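Local coordinates for petrobactin-binding protein YclQ (Bacillus subtilis subsp. subtilis str. 168, PDB 3GFV) that binds iron-free and ferric petrobactin, and its precursor 3,4-dihydroxybenzoic acid, as the solute-binding component of the YclNOPQ ABC importer, at residues A[204-209]-A[220-225]. Residues are numbered along the deposited sequence; the frame is centred on the assembly and turned at random.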
loop_
_atom_site.group_PDB
_atom_site.type_symbol
_atom_site.label_atom_id
_atom_site.label_comp_id
_atom_site.label_asym_id
_atom_site.label_seq_id
_atom_site.Cartn_x
_atom_site.Cartn_y
_atom_site.Cartn_z
ATOM N N PRO A 204 -2.290 2.951 -19.452
ATOM C CA PRO A 204 -0.854 3.194 -19.289
ATOM C C PRO A 204 -0.319 3.982 -20.470
ATOM O O PRO A 204 -0.639 3.659 -21.621
ATOM C CB PRO A 204 -0.244 1.787 -19.295
ATOM C CG PRO A 204 -1.387 0.839 -19.133
ATOM C CD PRO A 204 -2.594 1.527 -19.673
ATOM N N ALA A 205 0.465 5.020 -20.201
ATOM C CA ALA A 205 1.173 5.735 -21.252
ATOM C C ALA A 205 2.265 4.863 -21.882
ATOM O O ALA A 205 2.650 5.064 -23.037
ATOM C CB ALA A 205 1.776 7.049 -20.704
ATOM N N ASP A 206 2.767 3.908 -21.116
ATOM C CA ASP A 206 3.744 2.947 -21.604
ATOM C C ASP A 206 3.408 1.568 -21.060
ATOM O O ASP A 206 3.677 1.284 -19.899
ATOM C CB ASP A 206 5.160 3.369 -21.167
ATOM C CG ASP A 206 6.236 2.470 -21.719
ATOM O OD1 ASP A 206 5.908 1.421 -22.320
ATOM O OD2 ASP A 206 7.430 2.810 -21.538
ATOM N N GLN A 207 2.835 0.718 -21.915
ATOM C CA GLN A 207 2.409 -0.634 -21.547
ATOM C C GLN A 207 3.570 -1.543 -21.180
ATOM O O GLN A 207 3.376 -2.573 -20.532
ATOM C CB GLN A 207 1.669 -1.279 -22.728
ATOM C CG GLN A 207 0.346 -0.635 -23.069
ATOM C CD GLN A 207 -0.768 -1.105 -22.162
ATOM O OE1 GLN A 207 -0.530 -1.817 -21.181
ATOM N NE2 GLN A 207 -1.998 -0.713 -22.482
ATOM N N ASN A 208 4.772 -1.153 -21.593
ATOM C CA ASN A 208 5.914 -2.060 -21.583
ATOM C C ASN A 208 6.919 -1.874 -20.453
ATOM O O ASN A 208 8.008 -2.442 -20.487
ATOM C CB ASN A 208 6.620 -2.008 -22.934
ATOM C CG ASN A 208 5.697 -2.391 -24.075
ATOM O OD1 ASN A 208 5.618 -1.694 -25.090
ATOM N ND2 ASN A 208 4.971 -3.489 -23.901
ATOM N N ILE A 209 6.557 -1.081 -19.458
ATOM C CA ILE A 209 7.400 -0.932 -18.279
ATOM C C ILE A 209 7.513 -2.287 -17.580
ATOM O O ILE A 209 6.504 -2.923 -17.264
ATOM C CB ILE A 209 6.790 0.081 -17.302
ATOM C CG1 ILE A 209 6.674 1.453 -17.988
ATOM C CG2 ILE A 209 7.632 0.166 -16.037
ATOM C CD1 ILE A 209 5.797 2.452 -17.245
ATOM N N TYR A 220 14.781 11.776 -17.437
ATOM C CA TYR A 220 13.811 12.821 -17.755
ATOM C C TYR A 220 13.368 12.702 -19.207
ATOM O O TYR A 220 12.192 12.918 -19.532
ATOM C CB TYR A 220 14.391 14.217 -17.496
ATOM C CG TYR A 220 14.623 14.529 -16.030
ATOM C CD1 TYR A 220 14.163 15.715 -15.465
ATOM C CD2 TYR A 220 15.297 13.633 -15.209
ATOM C CE1 TYR A 220 14.378 16.000 -14.123
ATOM C CE2 TYR A 220 15.514 13.907 -13.871
ATOM C CZ TYR A 220 15.055 15.093 -13.332
ATOM O OH TYR A 220 15.273 15.352 -11.994
ATOM N N GLU A 221 14.314 12.355 -20.080
ATOM C CA GLU A 221 14.017 12.188 -21.491
ATOM C C GLU A 221 12.949 11.123 -21.701
ATOM O O GLU A 221 12.211 11.172 -22.680
ATOM C CB GLU A 221 15.265 11.803 -22.283
ATOM C CG GLU A 221 16.268 12.931 -22.483
ATOM C CD GLU A 221 17.301 13.011 -21.366
ATOM O OE1 GLU A 221 17.028 12.484 -20.256
ATOM O OE2 GLU A 221 18.390 13.598 -21.605
ATOM N N TYR A 222 12.901 10.145 -20.799
ATOM C CA TYR A 222 11.871 9.118 -20.865
ATOM C C TYR A 222 10.474 9.711 -20.625
ATOM O O TYR A 222 9.521 9.342 -21.289
ATOM C CB TYR A 222 12.126 8.027 -19.814
ATOM C CG TYR A 222 10.987 7.059 -19.718
ATOM C CD1 TYR A 222 10.862 6.021 -20.636
ATOM C CD2 TYR A 222 10.010 7.174 -18.721
ATOM C CE1 TYR A 222 9.798 5.125 -20.569
ATOM C CE2 TYR A 222 8.955 6.287 -18.651
ATOM C CZ TYR A 222 8.849 5.265 -19.560
ATOM O OH TYR A 222 7.777 4.395 -19.474
ATOM N N ILE A 223 10.365 10.635 -19.679
ATOM C CA ILE A 223 9.070 11.275 -19.418
ATOM C C ILE A 223 8.615 12.062 -20.658
ATOM O O ILE A 223 7.459 11.989 -21.072
ATOM C CB ILE A 223 9.151 12.180 -18.186
ATOM C CG1 ILE A 223 9.411 11.325 -16.938
ATOM C CG2 ILE A 223 7.857 12.959 -17.993
ATOM C CD1 ILE A 223 9.704 12.149 -15.709
ATOM N N SER A 224 9.551 12.785 -21.254
ATOM C CA SER A 224 9.298 13.569 -22.455
ATOM C C SER A 224 8.887 12.662 -23.608
ATOM O O SER A 224 7.906 12.917 -24.325
ATOM C CB SER A 224 10.561 14.361 -22.809
ATOM O OG SER A 224 10.414 15.010 -24.061
ATOM N N LYS A 225 9.624 11.585 -23.821
ATOM C CA LYS A 225 9.254 10.748 -24.957
ATOM C C LYS A 225 7.937 10.010 -24.750
ATOM O O LYS A 225 7.230 9.704 -25.701
ATOM C CB LYS A 225 10.383 9.811 -25.383
ATOM C CG LYS A 225 10.421 8.496 -24.715
ATOM C CD LYS A 225 11.159 7.503 -25.594
ATOM C CE LYS A 225 11.423 6.210 -24.857
ATOM N NZ LYS A 225 12.158 5.225 -25.706
#
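Asp206 and Tyr222 join a loop to a helix whose backbones stay well apart: the closest pair of CA atoms, those of Asp206 and Lys225, is separated by 10.1 Å. From Asp206 to Ile209 the loop folds into a type I beta turn, while 220-225 is helical, with Lys225 N hydrogen-bonded to Glu221 O at 2.9 Å. Side chains must therefore span the gap, and just 95 Å² is buried between the segments. Tyr222 does most of the reaching. With its CG anti to the backbone N (chi1 172°), the ring extends from the helix and brings its hydroxyl to the carboxylate of Asp206. OH donates to Asp206 OD2 at 2.6 Å, a short bond that arrives on the anti side of the carboxylate and 22° out of its plane. OD2 lies near the ring plane at its CE1 edge, 3.5 Å from Tyr222 CE1, so the carboxylate comes alongside the hydroxyl and not over a face. The other carboxylate oxygen is used locally: Asp206 OD1 accepts from Asn208 N at 2.9 Å, forming an Asx turn. With one bond on each oxygen, the carboxylate should be restrained from turning about CB-CG. Ile209 adds an apolar flank, its CG1 lying 3.5 Å from Tyr222 OH. The contact packs on the mixed sheet of the periplasmic-binding-protein fold: Ile209 and Tyr222 both touch Leu175 of strand 173-180 and Ala186 of strand 183-187, so the contact ties the loop after strand 203-204 to helix 220-226 across these two antiparallel strands.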